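PDB 1RWR: filamentous hemagglutinin from Bordetella pertussis, which probably serves as a surface adhesin, its N-terminal secretion domain directing export through the two-partner secretion pathway. Local coordinates for residues 141-155 / 162-176. Numbering follows the deposited sequence.
Sequences QQGTVTIERGGVNAT and VVARLVKLQGAVSSK
V145 meets V162 in the interior, CG1 to CG1 at 3.6 Å, where the packing is tight; the contact reaches across to the wall formed by strand 159-164, while the CG2 branch of V145 rests on A164 CB. I147 runs side by side with L169, CG1 to CD2 at 3.8 Å; a chi1 of -57° sets CG1 beside the backbone N and leaves CG2 over the G171 carbonyl.

Strands 144-147 and 166-169 run parallel, 8° apart, stitched by bonds such as K168 N to V145 O (3.0 Å). A turn at E148-G151 slips the register by one, and a second short ladder pairs V152 with V173.

The outer face is looser. T144 OG1 sits 3.6 Å from L166 CB, T146 merely brushes K168, and water 1 bridges R149 O and A172 N at the corner. Farther on, K176 NZ reaches N153 OD1 (2.9 Å) from above the amide plane, whereas N153 ND2 meets T155 OG1 nearly in plane.

At the other end the contact tightens again: buried R165 bonds through NH1 to Q141 O and A207 O, and its NE is salt-bridged to D236.

Two successive coils stacked strand on strand, with the one-residue slip taken up at the corner, aliphatic inside and mostly polar outside, are the signature of a parallel beta-helix.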
loop_
_atom_site.group_PDB
_atom_site.type_symbol
_atom_site.label_atom_id
_atom_site.label_comp_id
_atom_site.label_asym_id
_atom_site.label_seq_id
_atom_site.Cartn_x
_atom_site.Cartn_y
_atom_site.Cartn_z
ATOM N N GLN A 141 6.376 6.404 11.859
ATOM C CA GLN A 141 7.175 7.515 12.355
ATOM C C GLN A 141 8.226 7.982 11.365
ATOM O O GLN A 141 8.779 9.057 11.541
ATOM C CB GLN A 141 7.829 7.143 13.671
ATOM C CG GLN A 141 6.760 6.912 14.740
ATOM C CD GLN A 141 7.354 6.497 16.016
ATOM O OE1 GLN A 141 7.809 5.363 16.144
ATOM N NE2 GLN A 141 7.417 7.412 16.957
ATOM N N GLN A 142 8.511 7.186 10.348
ATOM C CA GLN A 142 9.508 7.544 9.350
ATOM C C GLN A 142 9.253 6.805 8.066
ATOM O O GLN A 142 8.437 5.908 8.043
ATOM C CB GLN A 142 10.910 7.210 9.834
ATOM C CG GLN A 142 11.156 5.723 10.081
ATOM C CD GLN A 142 12.521 5.465 10.665
ATOM O OE1 GLN A 142 12.655 5.169 11.842
ATOM N NE2 GLN A 142 13.534 5.628 9.862
ATOM N N GLY A 143 9.963 7.204 7.005
ATOM C CA GLY A 143 10.008 6.447 5.763
ATOM C C GLY A 143 9.168 7.028 4.671
ATOM O O GLY A 143 8.095 7.570 4.916
ATOM N N THR A 144 9.629 6.836 3.444
ATOM C CA THR A 144 8.915 7.248 2.228
ATOM C C THR A 144 8.512 6.029 1.390
ATOM O O THR A 144 9.294 5.088 1.252
ATOM C CB THR A 144 9.835 8.121 1.396
ATOM O OG1 THR A 144 10.178 9.321 2.134
ATOM C CG2 THR A 144 9.165 8.552 0.096
ATOM N N VAL A 145 7.329 6.061 0.786
ATOM C CA VAL A 145 6.976 5.131 -0.287
ATOM C C VAL A 145 6.965 5.943 -1.555
ATOM O O VAL A 145 6.330 6.988 -1.618
ATOM C CB VAL A 145 5.608 4.481 -0.088
ATOM C CG1 VAL A 145 5.126 3.700 -1.359
ATOM C CG2 VAL A 145 5.615 3.600 1.149
ATOM N N THR A 146 7.702 5.489 -2.548
ATOM C CA THR A 146 7.723 6.099 -3.866
ATOM C C THR A 146 7.135 5.157 -4.907
ATOM O O THR A 146 7.581 4.019 -5.053
ATOM C CB THR A 146 9.170 6.433 -4.259
ATOM O OG1 THR A 146 9.751 7.365 -3.323
ATOM C CG2 THR A 146 9.185 7.086 -5.617
ATOM N N ILE A 147 6.096 5.617 -5.596
ATOM C CA ILE A 147 5.558 4.902 -6.714
ATOM C C ILE A 147 6.264 5.485 -7.943
ATOM O O ILE A 147 6.075 6.641 -8.262
ATOM C CB ILE A 147 4.005 5.068 -6.824
ATOM C CG1 ILE A 147 3.283 4.618 -5.545
ATOM C CG2 ILE A 147 3.510 4.295 -8.023
ATOM C CD1 ILE A 147 3.673 3.296 -5.041
ATOM N N GLU A 148 7.106 4.681 -8.555
ATOM C CA GLU A 148 7.848 5.051 -9.755
ATOM C C GLU A 148 6.994 4.952 -11.000
ATOM O O GLU A 148 5.843 4.520 -10.973
ATOM C CB GLU A 148 9.123 4.197 -9.881
ATOM C CG GLU A 148 10.031 4.306 -8.672
ATOM C CD GLU A 148 11.279 3.459 -8.753
ATOM O OE1 GLU A 148 11.372 2.627 -9.683
ATOM O OE2 GLU A 148 12.184 3.636 -7.876
ATOM N N ARG A 149 7.571 5.320 -12.134
ATOM C CA ARG A 149 6.813 5.441 -13.378
ATOM C C ARG A 149 6.028 4.210 -13.844
ATOM O O ARG A 149 5.029 4.362 -14.529
ATOM C CB ARG A 149 7.756 5.898 -14.498
ATOM C CG ARG A 149 8.827 4.912 -14.810
ATOM C CD ARG A 149 10.015 5.494 -15.540
ATOM N NE ARG A 149 9.746 5.696 -16.956
ATOM C CZ ARG A 149 9.274 6.822 -17.485
ATOM N NH1 ARG A 149 8.976 7.862 -16.717
ATOM N NH2 ARG A 149 9.093 6.916 -18.798
ATOM N N GLY A 150 6.493 3.000 -13.497
ATOM C CA GLY A 150 5.822 1.741 -13.828
ATOM C C GLY A 150 4.473 1.548 -13.147
ATOM O O GLY A 150 3.588 0.820 -13.652
ATOM N N GLY A 151 4.319 2.168 -11.975
ATOM C CA GLY A 151 3.018 2.316 -11.370
ATOM C C GLY A 151 2.577 1.065 -10.649
ATOM O O GLY A 151 3.372 0.127 -10.403
ATOM N N VAL A 152 1.303 1.078 -10.303
ATOM C CA VAL A 152 0.649 -0.021 -9.610
ATOM C C VAL A 152 -0.633 -0.366 -10.333
ATOM O O VAL A 152 -1.504 0.495 -10.593
ATOM C CB VAL A 152 0.332 0.308 -8.127
ATOM C CG1 VAL A 152 -0.471 -0.842 -7.490
ATOM C CG2 VAL A 152 1.598 0.614 -7.358
ATOM N N ASN A 153 -0.762 -1.644 -10.631
ATOM C CA ASN A 153 -2.013 -2.246 -11.092
ATOM C C ASN A 153 -2.715 -2.899 -9.896
ATOM O O ASN A 153 -2.321 -3.963 -9.462
ATOM C CB ASN A 153 -1.705 -3.319 -12.137
ATOM C CG ASN A 153 -2.961 -4.041 -12.660
ATOM O OD1 ASN A 153 -2.839 -5.108 -13.329
ATOM N ND2 ASN A 153 -4.103 -3.513 -12.402
ATOM N N ALA A 154 -3.783 -2.278 -9.435
ATOM C CA ALA A 154 -4.535 -2.715 -8.255
ATOM C C ALA A 154 -5.730 -3.650 -8.554
ATOM O O ALA A 154 -6.504 -3.981 -7.651
ATOM C CB ALA A 154 -4.997 -1.500 -7.508
ATOM N N THR A 155 -5.857 -4.060 -9.817
ATOM C CA THR A 155 -6.968 -4.865 -10.267
ATOM C C THR A 155 -7.090 -6.091 -9.371
ATOM O O THR A 155 -6.098 -6.794 -9.152
ATOM C CB THR A 155 -6.743 -5.292 -11.683
ATOM O OG1 THR A 155 -6.605 -4.117 -12.507
ATOM C CG2 THR A 155 -8.004 -6.023 -12.227
ATOM N N VAL A 162 -1.415 2.881 0.849
ATOM C CA VAL A 162 -0.016 3.291 1.001
ATOM C C VAL A 162 0.030 4.180 2.241
ATOM O O VAL A 162 -0.628 5.229 2.284
ATOM C CB VAL A 162 0.483 4.091 -0.183
ATOM C CG1 VAL A 162 1.903 4.563 0.072
ATOM C CG2 VAL A 162 0.450 3.288 -1.459
ATOM N N VAL A 163 0.765 3.733 3.264
ATOM C CA VAL A 163 0.745 4.360 4.589
ATOM C C VAL A 163 2.185 4.615 5.048
ATOM O O VAL A 163 2.926 3.687 5.337
ATOM C CB VAL A 163 -0.012 3.439 5.588
ATOM C CG1 VAL A 163 -0.165 4.139 6.937
ATOM C CG2 VAL A 163 -1.383 3.062 5.018
ATOM N N ALA A 164 2.619 5.862 5.034
ATOM C CA ALA A 164 4.053 6.172 5.182
ATOM C C ALA A 164 4.210 7.564 5.736
ATOM O O ALA A 164 3.225 8.323 5.836
ATOM C CB ALA A 164 4.773 6.055 3.845
ATOM N N ARG A 165 5.436 7.937 6.110
ATOM C CA ARG A 165 5.625 9.276 6.619
ATOM C C ARG A 165 5.469 10.273 5.488
ATOM O O ARG A 165 4.818 11.288 5.653
ATOM C CB ARG A 165 6.961 9.430 7.339
ATOM C CG ARG A 165 7.081 10.722 8.174
ATOM C CD ARG A 165 6.173 10.678 9.429
ATOM N NE ARG A 165 5.990 11.959 10.104
ATOM C CZ ARG A 165 6.793 12.463 11.083
ATOM N NH1 ARG A 165 7.927 11.887 11.429
ATOM N NH2 ARG A 165 6.475 13.612 11.658
ATOM N N LEU A 166 6.104 9.962 4.374
ATOM C CA LEU A 166 5.985 10.720 3.129
ATOM C C LEU A 166 5.647 9.791 1.976
ATOM O O LEU A 166 6.043 8.627 1.949
ATOM C CB LEU A 166 7.310 11.407 2.792
ATOM C CG LEU A 166 7.885 12.395 3.818
ATOM C CD1 LEU A 166 9.274 12.850 3.339
ATOM C CD2 LEU A 166 6.975 13.609 4.086
ATOM N N VAL A 167 4.978 10.328 0.971
ATOM C CA VAL A 167 4.615 9.529 -0.198
ATOM C C VAL A 167 4.870 10.345 -1.460
ATOM O O VAL A 167 4.475 11.504 -1.534
ATOM C CB VAL A 167 3.164 9.026 -0.159
ATOM C CG1 VAL A 167 2.862 8.155 -1.392
ATOM C CG2 VAL A 167 2.883 8.280 1.097
ATOM N N LYS A 168 5.549 9.736 -2.425
ATOM C CA LYS A 168 5.798 10.354 -3.737
ATOM C C LYS A 168 5.097 9.500 -4.796
ATOM O O LYS A 168 5.286 8.278 -4.828
ATOM C CB LYS A 168 7.284 10.443 -3.983
ATOM C CG LYS A 168 7.935 11.409 -2.963
ATOM C CD LYS A 168 9.418 11.524 -3.074
ATOM C CE LYS A 168 9.977 12.650 -2.122
ATOM N NZ LYS A 168 9.006 13.615 -1.412
ATOM N N LEU A 169 4.278 10.146 -5.626
ATOM C CA LEU A 169 3.489 9.472 -6.648
ATOM C C LEU A 169 3.964 9.925 -8.017
ATOM O O LEU A 169 3.572 10.999 -8.488
ATOM C CB LEU A 169 2.018 9.761 -6.467
ATOM C CG LEU A 169 1.432 9.398 -5.095
ATOM C CD1 LEU A 169 0.070 10.018 -4.880
ATOM C CD2 LEU A 169 1.432 7.859 -4.916
ATOM N N GLN A 170 4.813 9.106 -8.619
ATOM C CA GLN A 170 5.432 9.391 -9.922
ATOM C C GLN A 170 5.090 8.337 -10.983
ATOM O O GLN A 170 5.782 8.192 -12.008
ATOM C CB GLN A 170 6.933 9.560 -9.761
ATOM C CG GLN A 170 7.275 10.737 -8.871
ATOM C CD GLN A 170 8.703 10.717 -8.347
ATOM O OE1 GLN A 170 9.541 9.936 -8.791
ATOM N NE2 GLN A 170 8.981 11.607 -7.411
ATOM N N GLY A 171 3.989 7.617 -10.742
ATOM C CA GLY A 171 3.457 6.640 -11.669
ATOM C C GLY A 171 2.010 6.385 -11.300
ATOM O O GLY A 171 1.586 6.747 -10.196
ATOM N N ALA A 172 1.258 5.795 -12.219
ATOM C CA ALA A 172 -0.188 5.686 -12.059
ATOM C C ALA A 172 -0.573 4.556 -11.123
ATOM O O ALA A 172 0.092 3.522 -11.049
ATOM C CB ALA A 172 -0.838 5.514 -13.388
ATOM N N VAL A 173 -1.649 4.766 -10.388
ATOM C CA VAL A 173 -2.247 3.720 -9.573
ATOM C C VAL A 173 -3.642 3.549 -10.115
ATOM O O VAL A 173 -4.432 4.508 -10.110
ATOM C CB VAL A 173 -2.278 4.139 -8.128
ATOM C CG1 VAL A 173 -2.968 3.099 -7.258
ATOM C CG2 VAL A 173 -0.863 4.384 -7.645
ATOM N N SER A 174 -3.938 2.376 -10.656
ATOM C CA SER A 174 -5.240 2.157 -11.305
ATOM C C SER A 174 -5.612 0.708 -11.325
ATOM O O SER A 174 -4.810 -0.180 -11.052
ATOM C CB SER A 174 -5.238 2.657 -12.757
ATOM O OG SER A 174 -4.360 1.825 -13.479
ATOM N N SER A 175 -6.861 0.450 -11.644
ATOM C CA SER A 175 -7.259 -0.877 -11.986
ATOM C C SER A 175 -7.626 -0.827 -13.464
ATOM O O SER A 175 -7.973 0.221 -13.999
ATOM C CB SER A 175 -8.447 -1.357 -11.174
ATOM O OG SER A 175 -8.150 -1.366 -9.780
ATOM N N LYS A 176 -7.613 -1.987 -14.088
ATOM C CA LYS A 176 -7.797 -2.043 -15.532
ATOM C C LYS A 176 -9.221 -1.736 -15.911
ATOM O O LYS A 176 -10.189 -2.043 -15.193
ATOM C CB LYS A 176 -7.340 -3.395 -16.069
ATOM C CG LYS A 176 -5.870 -3.583 -15.894
ATOM C CD LYS A 176 -5.384 -4.864 -16.561
ATOM C CE LYS A 176 -3.981 -4.700 -17.123
ATOM N NZ LYS A 176 -2.970 -4.395 -16.104
HETATM O O HOH W 1 2.462 4.798 -14.699
HETATM O O HOH W 2 -1.230 1.855 -13.400
#